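Local coordinates for putative MCP-type signal transduction protein (PDB 4WY9) that probably senses chemical signals in the periplasm of Campylobacter jejuni as the tandem-PAS sensory domain of the chemoreceptor Tlp1, by a mechanism suggested to be indirect, at residues V148-P153 and K273-S278; G32-L37 and I183-D188; D14-I19 and V281-P286. All coordinates share one frame; numbering follows the deposited sequence.

In the fold
From the N terminus the chain runs through the long helix 8-51, which supplies first 14-19 and then 32-37. Residues 32-37 meet strand 179-188 in contact 2, closing a loop that includes 148-153. That segment in turn reaches forward to the hairpin 273-278 in contact 1, so contacts 1 and 2 cross along the chain, and they touch in space through Ile35. Contact 3 joins 14-19 to 281-286 near the C-terminal end and encloses both others in its loop. Contacts 2 and 3 thus lay the two antiparallel sheets on one helix, their centres about 28 Å apart, while contact 1 bridges the sheets between them.

Contact 1 of 3, residues V148-P153 and K273-S278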
ATOM      1  N   VAL A 148     -12.304   1.092   5.179  1.00  9.81           N
ATOM      2  CA  VAL A 148     -11.269   1.513   4.265  1.00  7.96           C
ATOM      3  C   VAL A 148     -10.898   0.316   3.432  1.00  9.32           C
ATOM      4  O   VAL A 148     -10.723  -0.782   3.973  1.00 10.89           O
ATOM      5  CB  VAL A 148     -10.037   2.059   5.012  1.00 10.37           C
ATOM      6  CG1 VAL A 148      -8.985   2.525   4.036  1.00 10.35           C
ATOM      7  CG2 VAL A 148     -10.446   3.172   5.978  1.00 10.70           C
ATOM      8  N   TYR A 149     -10.768   0.495   2.115  1.00  8.22           N
ATOM      9  CA  TYR A 149     -10.478  -0.600   1.196  1.00  7.76           C
ATOM     10  C   TYR A 149      -9.008  -0.551   0.829  1.00  7.67           C
ATOM     11  O   TYR A 149      -8.519   0.447   0.320  1.00  9.11           O
ATOM     12  CB  TYR A 149     -11.383  -0.496  -0.019  1.00  7.60           C
ATOM     13  CG  TYR A 149     -12.826  -0.680   0.306  1.00  7.28           C
ATOM     14  CD1 TYR A 149     -13.553   0.322   0.992  1.00  8.77           C
ATOM     15  CD2 TYR A 149     -13.517  -1.846  -0.006  1.00  9.06           C
ATOM     16  CE1 TYR A 149     -14.864   0.164   1.309  1.00  9.70           C
ATOM     17  CE2 TYR A 149     -14.851  -1.989   0.315  1.00  9.65           C
ATOM     18  CZ  TYR A 149     -15.532  -0.999   0.992  1.00  9.99           C
ATOM     19  OH  TYR A 149     -16.863  -1.151   1.311  1.00 12.45           O
ATOM     20  N   ILE A 150      -8.295  -1.646   1.105  1.00  7.91           N
ATOM     21  CA  ILE A 150      -6.858  -1.696   0.897  1.00  8.14           C
ATOM     22  C   ILE A 150      -6.497  -2.867   0.006  1.00  7.94           C
ATOM     23  O   ILE A 150      -6.950  -3.996   0.245  1.00  9.44           O
ATOM     24  CB  ILE A 150      -6.106  -1.784   2.226  1.00  9.25           C
ATOM     25  CG1 ILE A 150      -6.449  -0.534   3.071  1.00 11.53           C
ATOM     26  CG2 ILE A 150      -4.590  -1.868   2.022  1.00 10.23           C
ATOM     27  CD1 ILE A 150      -5.764  -0.460   4.370  1.00 13.65           C
ATOM     28  N   GLY A 151      -5.744  -2.604  -1.045  1.00  7.99           N
ATOM     29  CA  GLY A 151      -5.409  -3.621  -2.011  1.00  8.20           C
ATOM     30  C   GLY A 151      -4.236  -4.489  -1.662  1.00  7.40           C
ATOM     31  O   GLY A 151      -3.660  -4.372  -0.581  1.00  9.02           O
ATOM     32  N   ARG A 152      -3.880  -5.387  -2.577  1.00  8.08           N
ATOM     33  CA  ARG A 152      -2.647  -6.158  -2.502  1.00  9.28           C
ATOM     34  C   ARG A 152      -1.584  -5.397  -3.314  1.00  8.97           C
ATOM     35  O   ARG A 152      -1.920  -4.473  -4.081  1.00  9.25           O
ATOM     36  CB  ARG A 152      -2.867  -7.577  -2.988  1.00 11.59           C
ATOM     37  CG  ARG A 152      -3.475  -7.685  -4.382  1.00 14.49           C
ATOM     38  CD  ARG A 152      -3.000  -8.936  -5.106  1.00 17.34           C
ATOM     39  NE  ARG A 152      -1.578  -8.786  -5.419  1.00 18.63           N
ATOM     40  CZ  ARG A 152      -0.862  -9.669  -6.080  1.00 18.52           C
ATOM     41  NH1 ARG A 152      -1.433 -10.815  -6.465  1.00 19.12           N
ATOM     42  NH2 ARG A 152       0.447  -9.431  -6.254  1.00 21.56           N
ATOM     43  N   PRO A 153      -0.310  -5.795  -3.217  1.00  9.08           N
ATOM     44  CA  PRO A 153       0.695  -5.163  -4.056  1.00  9.94           C
ATOM     45  C   PRO A 153       0.437  -5.435  -5.526  1.00  9.92           C
ATOM     46  O   PRO A 153       0.180  -6.580  -5.905  1.00 11.32           O
ATOM     47  CB  PRO A 153       2.011  -5.795  -3.576  1.00 10.06           C
ATOM     48  CG  PRO A 153       1.706  -6.218  -2.188  1.00 10.05           C
ATOM     49  CD  PRO A 153       0.315  -6.725  -2.256  1.00  9.76           C
ATOM     50  N   LYS A 273      -1.814  -5.489  11.435  1.00 13.99           N
ATOM     51  CA  LYS A 273      -3.030  -5.241  10.722  1.00 14.15           C
ATOM     52  C   LYS A 273      -3.121  -3.787  10.374  1.00 14.51           C
ATOM     53  O   LYS A 273      -2.687  -2.926  11.129  1.00 17.75           O
ATOM     54  CB  LYS A 273      -4.262  -5.661  11.525  1.00 18.35           C
ATOM     55  CG  LYS A 273      -4.422  -7.176  11.710  1.00 23.29           C
ATOM     56  CD  LYS A 273      -5.536  -7.456  12.676  1.00 28.51           C
ATOM     57  CE  LYS A 273      -5.168  -8.615  13.616  1.00 36.99           C
ATOM     58  NZ  LYS A 273      -6.116  -8.797  14.732  1.00 41.65           N
ATOM     59  N   VAL A 274      -3.706  -3.520   9.216  1.00 14.22           N
ATOM     60  CA  VAL A 274      -3.989  -2.190   8.765  1.00 14.32           C
ATOM     61  C   VAL A 274      -5.419  -2.207   8.292  1.00 12.83           C
ATOM     62  O   VAL A 274      -5.720  -2.719   7.213  1.00 12.58           O
ATOM     63  CB  VAL A 274      -3.039  -1.745   7.632  1.00 14.63           C
ATOM     64  CG1 VAL A 274      -3.430  -0.396   7.126  1.00 15.26           C
ATOM     65  CG2 VAL A 274      -1.578  -1.748   8.097  1.00 15.79           C
ATOM     66  N   GLN A 275      -6.325  -1.643   9.103  1.00 14.29           N
ATOM     67  CA  GLN A 275      -7.769  -1.732   8.848  1.00 14.82           C
ATOM     68  C   GLN A 275      -8.121  -3.198   8.650  1.00 15.68           C
ATOM     69  O   GLN A 275      -7.872  -4.027   9.526  1.00 18.12           O
ATOM     70  CB  GLN A 275      -8.164  -0.823   7.676  1.00 13.74           C
ATOM     71  CG  GLN A 275      -7.938   0.635   7.934  1.00 14.51           C
ATOM     72  CD  GLN A 275      -8.971   1.231   8.874  1.00 15.67           C
ATOM     73  OE1 GLN A 275     -10.146   0.820   8.893  1.00 16.64           O
ATOM     74  NE2 GLN A 275      -8.545   2.211   9.650  1.00 18.19           N
ATOM     75  N   ASP A 276      -8.657  -3.559   7.495  1.00 15.90           N
ATOM     76  CA  ASP A 276      -9.064  -4.959   7.248  1.00 16.89           C
ATOM     77  C   ASP A 276      -7.976  -5.743   6.494  1.00 16.28           C
ATOM     78  O   ASP A 276      -8.192  -6.887   6.100  1.00 19.03           O
ATOM     79  CB  ASP A 276     -10.377  -5.002   6.460  1.00 20.72           C
ATOM     80  CG  ASP A 276     -11.516  -4.383   7.221  1.00 29.15           C
ATOM     81  OD1 ASP A 276     -11.669  -4.766   8.416  1.00 34.43           O
ATOM     82  OD2 ASP A 276     -12.222  -3.509   6.664  1.00 31.63           O
ATOM     83  N   SER A 277      -6.814  -5.122   6.277  1.00 14.12           N
ATOM     84  CA  SER A 277      -5.711  -5.810   5.600  1.00 12.92           C
ATOM     85  C   SER A 277      -4.690  -6.284   6.609  1.00 11.69           C
ATOM     86  O   SER A 277      -4.636  -5.812   7.745  1.00 13.56           O
ATOM     87  CB  SER A 277      -5.050  -4.903   4.540  1.00 15.08           C
ATOM     88  OG  SER A 277      -4.315  -3.856   5.106  1.00 14.54           O
ATOM     89  N   SER A 278      -3.860  -7.223   6.209  1.00 11.41           N
ATOM     90  CA  SER A 278      -2.895  -7.866   7.095  1.00 11.14           C
ATOM     91  C   SER A 278      -1.579  -7.972   6.404  1.00  9.07           C
ATOM     92  O   SER A 278      -1.517  -8.440   5.252  1.00  9.98           O
ATOM     93  CB  SER A 278      -3.392  -9.229   7.525  1.00 12.57           C
ATOM     94  OG  SER A 278      -4.645  -9.169   8.189  1.00 16.87           O
TER
HETATM   95  O   HOH W   1     -11.907  -0.813   7.302  1.00 17.49           O
HETATM   96  O   HOH W   2      -8.775  -2.450   4.806  1.00 17.57           O
HETATM   97  O   HOH W   3     -12.575  -2.979   4.093  1.00 31.09           O
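Ile150 lays its CD1 against the CG1 methyl of Val274, 3.6 Å away, the two side chains crossing at about a right angle. Its other branch, CG2, comes to 3.7 Å from OG of Ser277. With CD1 on Val274 and CG2 on Ser277, the isoleucine touches both ends of the turn formed by Val274 to Ser277. Next to it, Val148 CG2 meets the amide end of Gln275, with OE1 at 3.8 Å. The bend of the glutamine chain at chi2 (-75°) brings CD to the valine, and these two side chains also cross at about a right angle.

No direct hydrogen bond joins the two segments; water does that work. One molecule accepts from Val148 N and donates to both Gln275 OE1 and Asp276 OD2. The carbonyl of Val148 takes two further waters, one bound to Asp276 N and the other lying 2.6 Å from Asp276 OD2. Asp276 OD2 itself stays 4.1 Å from Val148 O. The Val148 end of the contact is thus bridged by water, whereas Ile150 makes van der Waals contacts with Val274 and Ser277.

The turn is fixed from within. Val274 O receives both the backbone N and OG of Ser277, the hydroxyl bond measuring 2.8 Å and lying in the carbonyl plane on a lone pair. Ser277 OG reaches that oxygen from between its own backbone N and carbonyl carbon (chi1 71°), and it is also bonded to Trp279 NE1. Ile35 of helix 8-51 packs against both Ile150 and Val274. The arrangement is a type II' beta-turn hairpin, linking strands 264-274 and 277-286 of one sheet, set against the short strand 149-150 of the other, consistent with a junction between the two PAS-like modules of this tandem-PAS sensing domain.

Contact 2 of 3, residues G32-L37 and I183-D188; sequences GEMIAL and IGMTLD
Met34 and Met185 slide past each other in opposite directions, and their overlap makes the tight part of this contact. The strand methionine, extended beyond CG, brings its CE to 3.2 Å from the backbone oxygen of Met34 and its SD to 3.3 Å from the same atom. That methyl also rests on Leu37 CB at 3.6 Å. In return Met34 bends at chi3 (57°), which places its CE 3.8 Å from Met185 CB. Its sulfur lies over Leu187 CB at 3.9 Å, the two side chains crossing at about a right angle. Met185 thus packs on the helix backbone, Met34 on the CB atoms of the strand. Asn38, one residue further along the helix, also touches Met185.

Packing slackens toward the outer face of the helix. Leu37 is partly exposed and lends little more than its CB, while Glu33 and Ala36 are exposed and take no part.

The segments 32-37 and 183-188 run nearly antiparallel (159°), their axes 9.2 Å apart at closest approach. Thr186 points away from the helix into the far side of the sheet, where its OG1 is hydrogen-bonded to Asn167. This is helix-on-sheet packing, with the long N-terminal helix packing along the strand on one face of an antiparallel sheet, as in the periplasmic PAS-like (PDC, Cache) sensor domains of chemoreceptors.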
ATOM      1  N   GLY A  32      -0.981   4.242   8.546  1.00  9.10           N
ATOM      2  CA  GLY A  32      -1.915   4.940   9.400  1.00  9.82           C
ATOM      3  C   GLY A  32      -2.055   6.392   9.040  1.00  9.33           C
ATOM      4  O   GLY A  32      -3.165   6.938   9.062  1.00 10.05           O
ATOM      5  N   GLU A  33      -0.953   7.040   8.710  1.00  9.47           N
ATOM      6  CA  GLU A  33      -0.975   8.437   8.294  1.00 10.39           C
ATOM      7  C   GLU A  33      -1.754   8.588   7.009  1.00  9.85           C
ATOM      8  O   GLU A  33      -2.579   9.509   6.888  1.00 10.51           O
ATOM      9  CB  GLU A  33       0.436   8.988   8.156  1.00 12.32           C
ATOM     10  CG  GLU A  33       1.130   9.176   9.473  1.00 17.46           C
ATOM     11  CD  GLU A  33       2.524   9.743   9.319  1.00 24.80           C
ATOM     12  OE1 GLU A  33       2.766  10.471   8.343  1.00 32.82           O
ATOM     13  OE2 GLU A  33       3.382   9.490  10.186  1.00 29.99           O
ATOM     14  N   MET A  34      -1.499   7.733   6.026  1.00  9.47           N
ATOM     15  CA  MET A  34      -2.224   7.821   4.762  1.00  9.92           C
ATOM     16  C   MET A  34      -3.693   7.638   4.965  1.00 10.61           C
ATOM     17  O   MET A  34      -4.510   8.414   4.431  1.00 10.57           O
ATOM     18  CB  MET A  34      -1.730   6.768   3.811  1.00 12.82           C
ATOM     19  CG  MET A  34      -0.354   6.983   3.331  1.00 17.88           C
ATOM     20  SD  MET A  34       0.109   5.675   2.206  1.00 22.49           S
ATOM     21  CE  MET A  34      -1.190   5.835   0.989  1.00 15.20           C
ATOM     22  N   ILE A  35      -4.066   6.642   5.755  1.00  9.74           N
ATOM     23  CA  ILE A  35      -5.466   6.334   5.986  1.00 10.39           C
ATOM     24  C   ILE A  35      -6.181   7.474   6.706  1.00  9.61           C
ATOM     25  O   ILE A  35      -7.331   7.807   6.383  1.00 10.47           O
ATOM     26  CB  ILE A  35      -5.599   5.017   6.759  1.00 11.54           C
ATOM     27  CG1 ILE A  35      -5.196   3.863   5.848  1.00 13.41           C
ATOM     28  CG2 ILE A  35      -6.986   4.809   7.271  1.00 13.77           C
ATOM     29  CD1 ILE A  35      -4.866   2.604   6.557  1.00 16.28           C
ATOM     30  N   ALA A  36      -5.516   8.103   7.671  1.00  9.82           N
ATOM     31  CA  ALA A  36      -6.132   9.220   8.367  1.00  9.71           C
ATOM     32  C   ALA A  36      -6.430  10.371   7.399  1.00 10.52           C
ATOM     33  O   ALA A  36      -7.468  11.034   7.502  1.00 10.94           O
ATOM     34  CB  ALA A  36      -5.273   9.676   9.515  1.00 10.51           C
ATOM     35  N   LEU A  37      -5.519  10.622   6.461  1.00  9.61           N
ATOM     36  CA  LEU A  37      -5.762  11.685   5.490  1.00 11.23           C
ATOM     37  C   LEU A  37      -6.940  11.284   4.592  1.00 10.19           C
ATOM     38  O   LEU A  37      -7.796  12.086   4.259  1.00 10.31           O
ATOM     39  CB  LEU A  37      -4.519  12.007   4.671  1.00 13.06           C
ATOM     40  CG  LEU A  37      -3.350  12.647   5.388  1.00 15.18           C
ATOM     41  CD1 LEU A  37      -2.310  13.040   4.368  1.00 19.24           C
ATOM     42  CD2 LEU A  37      -3.809  13.842   6.167  1.00 17.98           C
ATOM     43  N   ILE A 183     -12.526   8.173  -3.314  1.00  5.57           N
ATOM     44  CA  ILE A 183     -11.314   8.954  -3.079  1.00  6.37           C
ATOM     45  C   ILE A 183     -10.243   7.986  -2.577  1.00  6.59           C
ATOM     46  O   ILE A 183     -10.475   7.225  -1.624  1.00  7.20           O
ATOM     47  CB  ILE A 183     -11.558  10.134  -2.102  1.00  8.25           C
ATOM     48  CG1 ILE A 183     -10.318  10.995  -1.924  1.00 11.18           C
ATOM     49  CG2 ILE A 183     -12.090   9.642  -0.743  1.00  9.89           C
ATOM     50  CD1 ILE A 183      -9.994  11.875  -3.073  1.00 11.96           C
ATOM     51  N   GLY A 184      -9.100   7.961  -3.229  1.00  6.37           N
ATOM     52  CA  GLY A 184      -8.066   7.034  -2.861  1.00  6.74           C
ATOM     53  C   GLY A 184      -6.669   7.568  -3.009  1.00  6.28           C
ATOM     54  O   GLY A 184      -6.449   8.670  -3.530  1.00  6.75           O
ATOM     55  N   MET A 185      -5.719   6.760  -2.563  1.00  7.24           N
ATOM     56  CA  MET A 185      -4.322   7.082  -2.579  1.00  7.54           C
ATOM     57  C   MET A 185      -3.486   5.880  -3.013  1.00  7.87           C
ATOM     58  O   MET A 185      -3.877   4.737  -2.725  1.00 10.79           O
ATOM     59  CB  MET A 185      -3.832   7.519  -1.201  1.00 10.74           C
ATOM     60  CG  MET A 185      -4.600   8.651  -0.599  1.00 14.75           C
ATOM     61  SD  MET A 185      -4.267   8.627   1.160  1.00 22.77           S
ATOM     62  CE  MET A 185      -5.089  10.041   1.737  1.00 35.13           C
ATOM     63  N   THR A 186      -2.352   6.152  -3.626  1.00  8.37           N
ATOM     64  CA  THR A 186      -1.406   5.136  -4.032  1.00  9.42           C
ATOM     65  C   THR A 186      -0.096   5.337  -3.327  1.00 10.11           C
ATOM     66  O   THR A 186       0.470   6.424  -3.408  1.00 12.39           O
ATOM     67  CB  THR A 186      -1.157   5.133  -5.559  1.00 10.58           C
ATOM     68  OG1 THR A 186      -2.385   5.058  -6.253  1.00 12.06           O
ATOM     69  CG2 THR A 186      -0.272   3.994  -5.955  1.00 12.04           C
ATOM     70  N   LEU A 187       0.407   4.280  -2.674  1.00  9.45           N
ATOM     71  CA  LEU A 187       1.742   4.244  -2.111  1.00 10.27           C
ATOM     72  C   LEU A 187       2.651   3.469  -3.049  1.00  9.88           C
ATOM     73  O   LEU A 187       2.339   2.335  -3.413  1.00 10.52           O
ATOM     74  CB  LEU A 187       1.729   3.595  -0.734  1.00 12.65           C
ATOM     75  CG  LEU A 187       3.061   3.300  -0.048  1.00 14.90           C
ATOM     76  CD1 LEU A 187       3.833   4.547   0.242  1.00 19.27           C
ATOM     77  CD2 LEU A 187       2.800   2.509   1.238  1.00 18.64           C
ATOM     78  N   ASP A 188       3.740   4.101  -3.466  1.00 11.30           N
ATOM     79  CA  ASP A 188       4.792   3.449  -4.234  1.00 11.54           C
ATOM     80  C   ASP A 188       5.745   2.762  -3.264  1.00 11.36           C
ATOM     81  O   ASP A 188       6.362   3.417  -2.430  1.00 12.34           O
ATOM     82  CB  ASP A 188       5.514   4.475  -5.099  1.00 13.80           C
ATOM     83  CG  ASP A 188       6.609   3.898  -5.976  1.00 15.30           C
ATOM     84  OD1 ASP A 188       7.108   2.780  -5.733  1.00 14.12           O
ATOM     85  OD2 ASP A 188       7.012   4.608  -6.920  1.00 15.80           O
TER

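Contact 3 of 3, residues D14-I19 and V281-P286; sequences DILASI and VLVTAP
Leu16 is the main bump on the helix, its forked end spanning Val283 and Ala285 on the strand face that meets the helix. The CD2 branch presses on Val283 CG1 at 3.8 Å, and the CD1 branch reaches the single methyl of Ala285 at 4.0 Å. Because Ala285 carries no more than CB, the low surface over it takes CD1, while CD2 rests against the taller valine. CD2 also lies 4.0 Å from the carbonyl oxygen of Val283, so the fork leans on backbone as well as on side chains.

Val283 is the answering bump from the strand. It fits between Leu16 and Ile19, three residues apart on the helix. With CG1 anti to its backbone N (chi1 179°), the valine sets that methyl against Leu16 CD2 and also near Ile19 CG2, which Val283 CG2 meets at 4.1 Å. The isoleucine and valine side chains cross at about a right angle, methyl against methyl, and the leucine meets the same valine at a slant. The side-chain contacts are apolar, and no hydrogen bond crosses the interface.

Thr284 points to the other face of the sheet, and its OG1 is bonded to Leu208 N. The short helical segment runs at 150° to the strand, with an 8.5 Å separation of axes at the closest point. Strand 277-286 lies between strands 209-213 and 264-274 in the five-stranded sheet. Tyr266 and Ala268 of the latter neighbour extend the floor beneath Leu16, while Thr12 and Thr20 of helix 8-51 continue the packing onto Ala285 and Val283, respectively.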
ATOM      1  N   ASP A  14      16.743 -12.948  18.940  1.00  7.70           N
ATOM      2  CA  ASP A  14      16.234 -11.754  19.592  1.00  8.14           C
ATOM      3  C   ASP A  14      16.485 -10.531  18.728  1.00  7.76           C
ATOM      4  O   ASP A  14      15.654  -9.618  18.654  1.00  7.73           O
ATOM      5  CB  ASP A  14      16.877 -11.564  20.969  1.00 10.24           C
ATOM      6  CG  ASP A  14      16.429 -12.587  21.984  1.00 14.11           C
ATOM      7  OD1 ASP A  14      15.394 -13.226  21.797  1.00 15.28           O
ATOM      8  OD2 ASP A  14      17.135 -12.729  23.016  1.00 18.05           O
ATOM      9  N   ILE A  15      17.634 -10.475  18.101  1.00  7.67           N
ATOM     10  CA  ILE A  15      17.977  -9.363  17.208  1.00  7.54           C
ATOM     11  C   ILE A  15      17.002  -9.319  16.042  1.00  7.02           C
ATOM     12  O   ILE A  15      16.473  -8.240  15.694  1.00  7.21           O
ATOM     13  CB  ILE A  15      19.429  -9.465  16.716  1.00  8.30           C
ATOM     14  CG1 ILE A  15      20.389  -9.183  17.858  1.00  8.82           C
ATOM     15  CG2 ILE A  15      19.708  -8.534  15.548  1.00 10.43           C
ATOM     16  CD1 ILE A  15      21.817  -9.661  17.625  1.00  9.99           C
ATOM     17  N   LEU A  16      16.748 -10.455  15.424  1.00  7.04           N
ATOM     18  CA  LEU A  16      15.835 -10.491  14.278  1.00  7.24           C
ATOM     19  C   LEU A  16      14.417 -10.066  14.686  1.00  7.02           C
ATOM     20  O   LEU A  16      13.736  -9.324  13.947  1.00  7.63           O
ATOM     21  CB  LEU A  16      15.825 -11.855  13.629  1.00  7.65           C
ATOM     22  CG  LEU A  16      17.077 -12.239  12.870  1.00  8.11           C
ATOM     23  CD1 LEU A  16      16.979 -13.701  12.433  1.00 10.29           C
ATOM     24  CD2 LEU A  16      17.270 -11.349  11.646  1.00 10.74           C
ATOM     25  N   ALA A  17      13.956 -10.500  15.855  1.00  7.18           N
ATOM     26  CA  ALA A  17      12.640 -10.071  16.338  1.00  7.90           C
ATOM     27  C   ALA A  17      12.594  -8.553  16.499  1.00  7.71           C
ATOM     28  O   ALA A  17      11.613  -7.895  16.139  1.00  8.77           O
ATOM     29  CB  ALA A  17      12.306 -10.767  17.629  1.00  7.18           C
ATOM     30  N   SER A  18      13.681  -7.984  17.024  0.52  6.63           N
ATOM     31  CA  SER A  18      13.745  -6.534  17.248  0.52  7.99           C
ATOM     32  C   SER A  18      13.724  -5.774  15.909  0.52  7.81           C
ATOM     33  O   SER A  18      12.992  -4.797  15.747  0.52  8.39           O
ATOM     34  CB  SER A  18      14.997  -6.166  18.048  0.52  8.92           C
ATOM     35  OG  SER A  18      15.098  -4.771  18.283  0.52  9.47           O
ATOM     36  N   ILE A  19      14.510  -6.247  14.952  1.00  8.27           N
ATOM     37  CA  ILE A  19      14.644  -5.607  13.651  1.00  8.62           C
ATOM     38  C   ILE A  19      13.282  -5.607  12.950  1.00  7.61           C
ATOM     39  O   ILE A  19      12.844  -4.576  12.378  1.00  9.09           O
ATOM     40  CB  ILE A  19      15.686  -6.350  12.746  1.00  9.27           C
ATOM     41  CG1 ILE A  19      17.087  -6.120  13.258  1.00 11.40           C
ATOM     42  CG2 ILE A  19      15.566  -5.959  11.278  1.00 10.47           C
ATOM     43  CD1 ILE A  19      18.125  -6.997  12.591  1.00 14.24           C
ATOM     44  N   VAL A 281       6.367  -8.128   8.148  1.00  6.80           N
ATOM     45  CA  VAL A 281       7.750  -7.976   7.807  1.00  6.96           C
ATOM     46  C   VAL A 281       8.455  -9.274   8.143  1.00  6.25           C
ATOM     47  O   VAL A 281       8.289  -9.804   9.243  1.00  7.86           O
ATOM     48  CB  VAL A 281       8.434  -6.786   8.524  1.00  7.90           C
ATOM     49  CG1 VAL A 281       9.904  -6.711   8.172  1.00  8.48           C
ATOM     50  CG2 VAL A 281       7.724  -5.497   8.164  1.00  8.51           C
ATOM     51  N   LEU A 282       9.223  -9.783   7.189  0.50  5.92           N
ATOM     52  CA  LEU A 282      10.046 -10.985   7.311  0.50  6.26           C
ATOM     53  C   LEU A 282      11.481 -10.546   7.180  0.50  6.40           C
ATOM     54  O   LEU A 282      11.859  -9.891   6.214  0.50  7.18           O
ATOM     55  CB  LEU A 282       9.666 -11.987   6.214  0.50  7.66           C
ATOM     56  CG  LEU A 282      10.382 -13.339   6.090  0.50  9.47           C
ATOM     57  CD1 LEU A 282       9.571 -14.330   5.283  0.50 10.65           C
ATOM     58  CD2 LEU A 282      11.728 -13.162   5.430  0.50 12.26           C
ATOM     59  N   VAL A 283      12.333 -10.944   8.124  1.00  6.42           N
ATOM     60  CA  VAL A 283      13.755 -10.680   8.034  1.00  6.29           C
ATOM     61  C   VAL A 283      14.522 -11.953   8.348  1.00  6.08           C
ATOM     62  O   VAL A 283      14.217 -12.638   9.339  1.00  7.49           O
ATOM     63  CB  VAL A 283      14.225  -9.532   8.961  1.00  6.60           C
ATOM     64  CG1 VAL A 283      15.722  -9.318   8.836  1.00  8.33           C
ATOM     65  CG2 VAL A 283      13.502  -8.256   8.613  1.00  7.99           C
ATOM     66  N   THR A 284      15.504 -12.272   7.517  1.00  7.69           N
ATOM     67  CA  THR A 284      16.302 -13.468   7.692  1.00  8.79           C
ATOM     68  C   THR A 284      17.756 -13.176   7.997  1.00  9.85           C
ATOM     69  O   THR A 284      18.286 -12.083   7.707  1.00 12.66           O
ATOM     70  CB  THR A 284      16.266 -14.340   6.464  1.00 11.39           C
ATOM     71  OG1 THR A 284      17.027 -13.731   5.426  1.00 11.88           O
ATOM     72  CG2 THR A 284      14.858 -14.612   6.007  1.00 14.77           C
ATOM     73  N   ALA A 285      18.414 -14.184   8.579  1.00  9.20           N
ATOM     74  CA  ALA A 285      19.864 -14.239   8.763  1.00  9.86           C
ATOM     75  C   ALA A 285      20.313 -15.649   8.425  1.00  9.12           C
ATOM     76  O   ALA A 285      19.971 -16.580   9.143  1.00  9.16           O
ATOM     77  CB  ALA A 285      20.256 -13.870  10.185  1.00 11.33           C
ATOM     78  N   PRO A 286      21.051 -15.831   7.303  1.00 10.06           N
ATOM     79  CA  PRO A 286      21.609 -17.182   7.035  1.00  9.62           C
ATOM     80  C   PRO A 286      22.412 -17.669   8.218  1.00  8.50           C
ATOM     81  O   PRO A 286      23.229 -16.918   8.766  1.00  9.28           O
ATOM     82  CB  PRO A 286      22.481 -16.976   5.794  1.00 10.63           C
ATOM     83  CG  PRO A 286      21.841 -15.809   5.116  1.00 12.06           C
ATOM     84  CD  PRO A 286      21.400 -14.895   6.226  1.00 10.93           C
TER